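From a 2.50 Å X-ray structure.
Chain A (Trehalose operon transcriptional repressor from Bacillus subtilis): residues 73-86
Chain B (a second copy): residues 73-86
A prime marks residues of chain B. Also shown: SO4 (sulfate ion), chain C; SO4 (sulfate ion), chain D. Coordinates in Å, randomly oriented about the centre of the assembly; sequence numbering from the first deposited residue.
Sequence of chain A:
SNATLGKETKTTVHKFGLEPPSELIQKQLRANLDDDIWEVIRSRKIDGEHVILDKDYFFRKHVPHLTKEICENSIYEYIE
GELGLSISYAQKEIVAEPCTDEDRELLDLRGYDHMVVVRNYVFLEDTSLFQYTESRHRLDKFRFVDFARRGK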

# COMPACT_ATOMS: atom_id res chain seq x y z
N ASN A 73 23.49 -8.58 12.06
CA ASN A 73 22.37 -7.95 12.72
C ASN A 73 21.30 -7.57 11.67
O ASN A 73 20.83 -8.44 10.95
N SER A 74 21.07 -6.29 11.42
CA SER A 74 20.10 -5.98 10.37
C SER A 74 20.66 -5.02 9.37
O SER A 74 21.13 -3.94 9.73
N ILE A 75 20.66 -5.42 8.11
CA ILE A 75 21.07 -4.51 7.06
C ILE A 75 19.96 -3.50 6.78
O ILE A 75 20.22 -2.34 6.46
N TYR A 76 18.72 -3.92 6.96
CA TYR A 76 17.61 -3.02 6.75
C TYR A 76 17.68 -1.85 7.74
O TYR A 76 17.73 -0.69 7.34
N GLU A 77 17.79 -2.16 9.03
CA GLU A 77 17.86 -1.12 10.04
C GLU A 77 19.05 -0.20 9.82
O GLU A 77 18.91 1.02 9.84
N TYR A 78 20.16 -0.77 9.38
CA TYR A 78 21.34 0.04 9.16
C TYR A 78 21.13 1.02 8.04
O TYR A 78 21.66 2.14 8.08
N ILE A 79 20.63 0.50 6.94
CA ILE A 79 20.33 1.30 5.76
C ILE A 79 19.29 2.38 5.99
O ILE A 79 19.53 3.53 5.69
N GLU A 80 18.18 2.03 6.63
CA GLU A 80 17.20 3.02 7.02
C GLU A 80 17.81 4.08 7.93
O GLU A 80 17.50 5.27 7.82
N GLY A 81 18.76 3.67 8.76
CA GLY A 81 19.35 4.60 9.70
C GLY A 81 20.17 5.67 9.00
O GLY A 81 20.18 6.83 9.44
N GLU A 82 20.82 5.28 7.90
CA GLU A 82 21.76 6.15 7.18
C GLU A 82 21.04 6.99 6.16
O GLU A 82 21.41 8.12 5.95
N LEU A 83 20.08 6.39 5.45
CA LEU A 83 19.37 7.13 4.42
C LEU A 83 17.92 6.76 4.18
O LEU A 83 17.39 7.08 3.12
N GLY A 84 17.20 6.48 5.26
CA GLY A 84 15.81 6.08 5.16
C GLY A 84 14.89 7.16 4.61
O GLY A 84 13.80 6.87 4.14
N LEU A 85 15.29 8.42 4.72
CA LEU A 85 14.42 9.53 4.32
C LEU A 85 14.53 9.75 2.80
O LEU A 85 13.68 10.39 2.18
N SER A 86 15.55 9.15 2.18
CA SER A 86 15.80 9.30 0.75
C SER A 86 15.21 8.13 0.00
O SER A 86 15.30 8.07 -1.22
N ASN B 73 18.19 16.39 13.10
CA ASN B 73 18.44 15.59 11.92
C ASN B 73 17.19 14.78 11.56
O ASN B 73 16.13 15.36 11.36
N SER B 74 17.20 13.46 11.68
CA SER B 74 15.97 12.74 11.40
C SER B 74 15.60 11.81 12.52
O SER B 74 16.41 10.98 12.93
N ILE B 75 14.41 11.99 13.06
CA ILE B 75 13.92 11.06 14.06
C ILE B 75 13.48 9.76 13.40
O ILE B 75 13.63 8.68 13.97
N TYR B 76 12.98 9.86 12.18
CA TYR B 76 12.57 8.67 11.46
C TYR B 76 13.77 7.74 11.24
O TYR B 76 13.76 6.58 11.67
N GLU B 77 14.84 8.27 10.67
CA GLU B 77 16.03 7.46 10.41
C GLU B 77 16.59 6.88 11.69
O GLU B 77 16.88 5.68 11.77
N TYR B 78 16.54 7.65 12.77
CA TYR B 78 17.07 7.15 14.02
C TYR B 78 16.28 5.98 14.54
O TYR B 78 16.83 5.07 15.16
N ILE B 79 14.97 6.17 14.55
CA ILE B 79 14.04 5.13 14.99
C ILE B 79 14.08 3.87 14.15
O ILE B 79 14.24 2.79 14.69
N GLU B 80 14.07 4.01 12.83
CA GLU B 80 14.24 2.87 11.96
C GLU B 80 15.58 2.17 12.23
O GLU B 80 15.67 0.94 12.19
N GLY B 81 16.59 2.95 12.57
CA GLY B 81 17.91 2.38 12.79
C GLY B 81 17.94 1.47 14.00
O GLY B 81 18.63 0.45 13.99
N GLU B 82 17.17 1.84 15.03
CA GLU B 82 17.18 1.15 16.33
C GLU B 82 16.22 -0.01 16.32
O GLU B 82 16.49 -1.02 16.93
N LEU B 83 15.03 0.19 15.74
CA LEU B 83 14.03 -0.87 15.74
C LEU B 83 13.10 -0.95 14.55
O LEU B 83 12.05 -1.56 14.65
N GLY B 84 13.65 -0.70 13.37
CA GLY B 84 12.86 -0.71 12.15
C GLY B 84 12.29 -2.07 11.79
O GLY B 84 11.33 -2.16 11.04
N LEU B 85 12.89 -3.14 12.29
CA LEU B 85 12.47 -4.49 11.91
C LEU B 85 11.26 -4.92 12.77
O LEU B 85 10.54 -5.85 12.44
N SER B 86 11.00 -4.17 13.85
CA SER B 86 9.91 -4.49 14.77
C SER B 86 8.70 -3.65 14.43
O SER B 86 7.68 -3.76 15.08

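Two copies of one short helix, beginning at Ile75 in each chain, pack across an exact two-fold axis. The helices run nearly antiparallel, at 166°, and their axes approach to 7.1 Å. Because the two-fold is exact, each contact described along chain B has a twin along chain A.

Asn73′ points sideways and stays clear of the partner. Ser74′ stands at the N-cap. With chi1 t, its OG accepts from Glu77′ N at 2.8 Å, satisfying an amide that the first turn of a helix leaves without a backbone partner, and a short hydroxyl suits this role well. The same Ser74′ OG donates to O2 of the chain D sulfate at 2.5 Å. That ion, probably from the crystallisation liquor, also accepts from Ile75′ N through O4 (2.7 Å) and from Tyr76′ N through O2 (3.2 Å), the free amides at a helix start being a natural anion site. Toward chain A, Ser74′ CB meets Leu85 CD2 at 3.8 Å. Ile75′ (m, t) is buried but out of reach of the other stretch.

Tyr76′ points toward chain A with chi1 t. Its large side chain, an aromatic ring ending in a hydroxyl, serves both apolar and polar neighbours: Tyr76′ CD2 lies 4.1 Å from Leu85 CD1, Tyr76′ CE2 lies 3.4 Å from Gly84 O, and Tyr76′ OH reaches to 2.9 Å from Glu80 OE1.

Glu77′ leaves its backbone sideways, but an m, t conformation extends its carboxylate to the partner's Leu83-Ser86 turn. There Glu77′ OE2 accepts from Leu85 N at 3.0 Å, with a nearly straight N-H...O angle of 161°. Gly84 N is almost as near to Glu77′ OE2, at 3.1 Å, but its angle is poor and its hydrogen goes to Glu80 O in its own chain. Water 2 donates to Glu77′ OE2 (2.8 Å) and also bonds Ser86 OG (2.9 Å), linking the carboxylate to the last residue of the turn. The aliphatic part packs as well, Glu77′ CG lying 3.3 Å from Glu80 O.

Tyr78′ points away, and Ile79′ is out of reach. Glu80′ (m, m) points toward its twin, with Glu80′ CB 3.5 Å from Glu80 CB. The like-charged OE1 atoms of Glu80 and Glu80′ are 3.9 Å apart, while each OE1 is near a tyrosine OH and each OE2 is hydrogen-bonded elsewhere in the structure.

At Gly81′ the backbones are in direct contact: Gly81′ CA is 4.1 Å from Gly81 CA and makes a CA-H...O contact with Glu77 O at 3.4 Å. An ideal Gly81′ CB would sit only 3.5 Å from Gly81 CA, so glycine suits this close approach.

Glu82′ and Leu83′ point away. At Gly84′, within a type I turn from Leu83′ to Ser86′, a CB would clash with its own Glu80′ O at 2.6 Å and crowd Tyr76 CE2 at 3.1 Å. Leu85′ N donates to Glu77 OE2 (3.0 Å). Its side chain, with chi1 off the wells at -141° and chi2 p, puts Leu85′ CD1 4.1 Å from Tyr76 CD2 and Leu85′ CD2 3.8 Å from Ser74 CB, and an apolar leucine suits the aromatic ring. Ser86′ (m) closes the stretch, its OG bonded to water 1 at 3.0 Å, which donates to Glu77 OE2 at 2.8 Å.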

# COMPACT_ATOMS: atom_id res chain seq x y z
CB ASN A 73 22.87 -6.81 13.62
CG ASN A 73 23.63 -7.34 14.85
OD1 ASN A 73 23.03 -7.87 15.79
ND2 ASN A 73 24.96 -7.29 14.81
CB SER A 74 18.81 -5.41 10.94
OG SER A 74 18.06 -4.79 9.92
CB ILE A 75 21.34 -5.25 5.79
CG1 ILE A 75 22.49 -6.22 6.03
CG2 ILE A 75 21.62 -4.26 4.65
CD1 ILE A 75 23.10 -6.83 4.74
CB TYR A 76 16.28 -3.76 6.89
CG TYR A 76 15.09 -2.85 7.01
CD1 TYR A 76 14.42 -2.40 5.88
CD2 TYR A 76 14.56 -2.54 8.26
CE1 TYR A 76 13.31 -1.60 5.99
CE2 TYR A 76 13.40 -1.78 8.38
CZ TYR A 76 12.83 -1.25 7.22
OH TYR A 76 11.70 -0.50 7.29
CB GLU A 77 17.86 -1.72 11.45
CG GLU A 77 16.50 -2.27 11.85
CD GLU A 77 16.52 -2.97 13.19
OE1 GLU A 77 17.64 -3.27 13.65
OE2 GLU A 77 15.44 -3.15 13.80
CB TYR A 78 22.54 -0.81 8.84
CG TYR A 78 23.75 0.03 8.57
CD1 TYR A 78 24.40 0.70 9.59
CD2 TYR A 78 24.29 0.08 7.29
CE1 TYR A 78 25.59 1.42 9.34
CE2 TYR A 78 25.42 0.84 7.01
CZ TYR A 78 26.05 1.53 8.02
OH TYR A 78 27.17 2.25 7.72
CB ILE A 79 19.96 0.41 4.59
CG1 ILE A 79 21.21 -0.35 4.16
CG2 ILE A 79 19.41 1.23 3.46
CD1 ILE A 79 21.10 -1.04 2.86
CB GLU A 80 16.04 2.35 7.72
CG GLU A 80 15.17 1.50 6.82
CD GLU A 80 14.42 2.34 5.80
OE1 GLU A 80 13.67 3.25 6.21
OE2 GLU A 80 14.61 2.09 4.58
CB GLU A 82 22.85 5.35 6.44
CG GLU A 82 23.79 4.57 7.36
CD GLU A 82 24.46 5.46 8.39
OE1 GLU A 82 25.20 6.38 7.97
OE2 GLU A 82 24.27 5.24 9.62
CB LEU A 83 20.14 7.19 3.11
CG LEU A 83 20.75 5.92 2.52
CD1 LEU A 83 19.67 4.95 2.28
CD2 LEU A 83 21.40 6.29 1.22
CB LEU A 85 14.91 10.77 5.06
CG LEU A 85 14.02 11.86 5.66
CD1 LEU A 85 12.81 11.31 6.44
CD2 LEU A 85 14.93 12.70 6.57
CB SER A 86 17.30 9.32 0.47
OG SER A 86 17.96 10.34 1.18
CB ASN B 73 19.74 14.79 12.10
CG ASN B 73 20.99 15.70 12.08
OD1 ASN B 73 21.40 16.19 11.02
ND2 ASN B 73 21.54 16.00 13.26
CB SER B 74 16.06 11.94 10.11
OG SER B 74 15.02 10.99 10.05
CB ILE B 75 12.75 11.64 14.79
CG1 ILE B 75 13.20 12.90 15.51
CG2 ILE B 75 12.15 10.58 15.73
CD1 ILE B 75 12.18 13.43 16.55
CB TYR B 76 11.92 9.04 10.13
CG TYR B 76 11.76 7.88 9.20
CD1 TYR B 76 10.62 7.10 9.23
CD2 TYR B 76 12.70 7.64 8.19
CE1 TYR B 76 10.45 6.05 8.36
CE2 TYR B 76 12.50 6.63 7.26
CZ TYR B 76 11.41 5.79 7.41
OH TYR B 76 11.18 4.78 6.52
CB GLU B 77 17.08 8.27 9.64
CG GLU B 77 16.70 8.49 8.19
CD GLU B 77 17.67 9.37 7.45
OE1 GLU B 77 18.47 10.03 8.15
OE2 GLU B 77 17.69 9.36 6.19
CB TYR B 78 17.09 8.23 15.08
CG TYR B 78 17.59 7.72 16.38
CD1 TYR B 78 18.94 7.42 16.57
CD2 TYR B 78 16.73 7.60 17.47
CE1 TYR B 78 19.42 7.01 17.83
CE2 TYR B 78 17.18 7.14 18.70
CZ TYR B 78 18.51 6.82 18.87
OH TYR B 78 18.92 6.38 20.10
CB ILE B 79 12.63 5.69 15.08
CG1 ILE B 79 12.60 6.68 16.25
CG2 ILE B 79 11.64 4.59 15.28
CD1 ILE B 79 11.24 7.09 16.66
CB GLU B 80 14.17 3.31 10.51
CG GLU B 80 12.79 3.74 10.06
CD GLU B 80 11.81 2.58 10.04
OE1 GLU B 80 12.09 1.58 9.34
OE2 GLU B 80 10.78 2.67 10.74
CB GLU B 82 16.79 2.08 17.48
CG GLU B 82 17.78 3.21 17.73
CD GLU B 82 19.20 2.72 17.96
OE1 GLU B 82 19.40 1.98 18.94
OE2 GLU B 82 20.12 3.08 17.18
CB LEU B 83 13.25 -0.93 17.05
CG LEU B 83 12.67 0.34 17.65
CD1 LEU B 83 11.73 0.94 16.67
CD2 LEU B 83 11.92 -0.05 18.89
CB LEU B 85 13.65 -5.42 12.17
CG LEU B 85 14.07 -6.60 11.30
CD1 LEU B 85 14.08 -6.27 9.79
CD2 LEU B 85 15.47 -7.01 11.78
CB SER B 86 10.32 -4.15 16.20
OG SER B 86 11.49 -4.83 16.60
S SO4 C . 18.05 -7.61 7.29
O1 SO4 C . 17.79 -7.21 5.91
O2 SO4 C . 17.59 -6.60 8.22
O3 SO4 C . 17.32 -8.81 7.66
O4 SO4 C . 19.48 -7.79 7.39
S SO4 D . 12.00 13.24 10.85
O1 SO4 D . 10.81 12.57 11.35
O2 SO4 D . 12.88 12.31 10.17
O3 SO4 D . 11.68 14.24 9.84
O4 SO4 D . 12.65 13.81 12.01
O HOH W 1 14.36 -4.36 16.09
O HOH W 2 18.88 10.58 3.97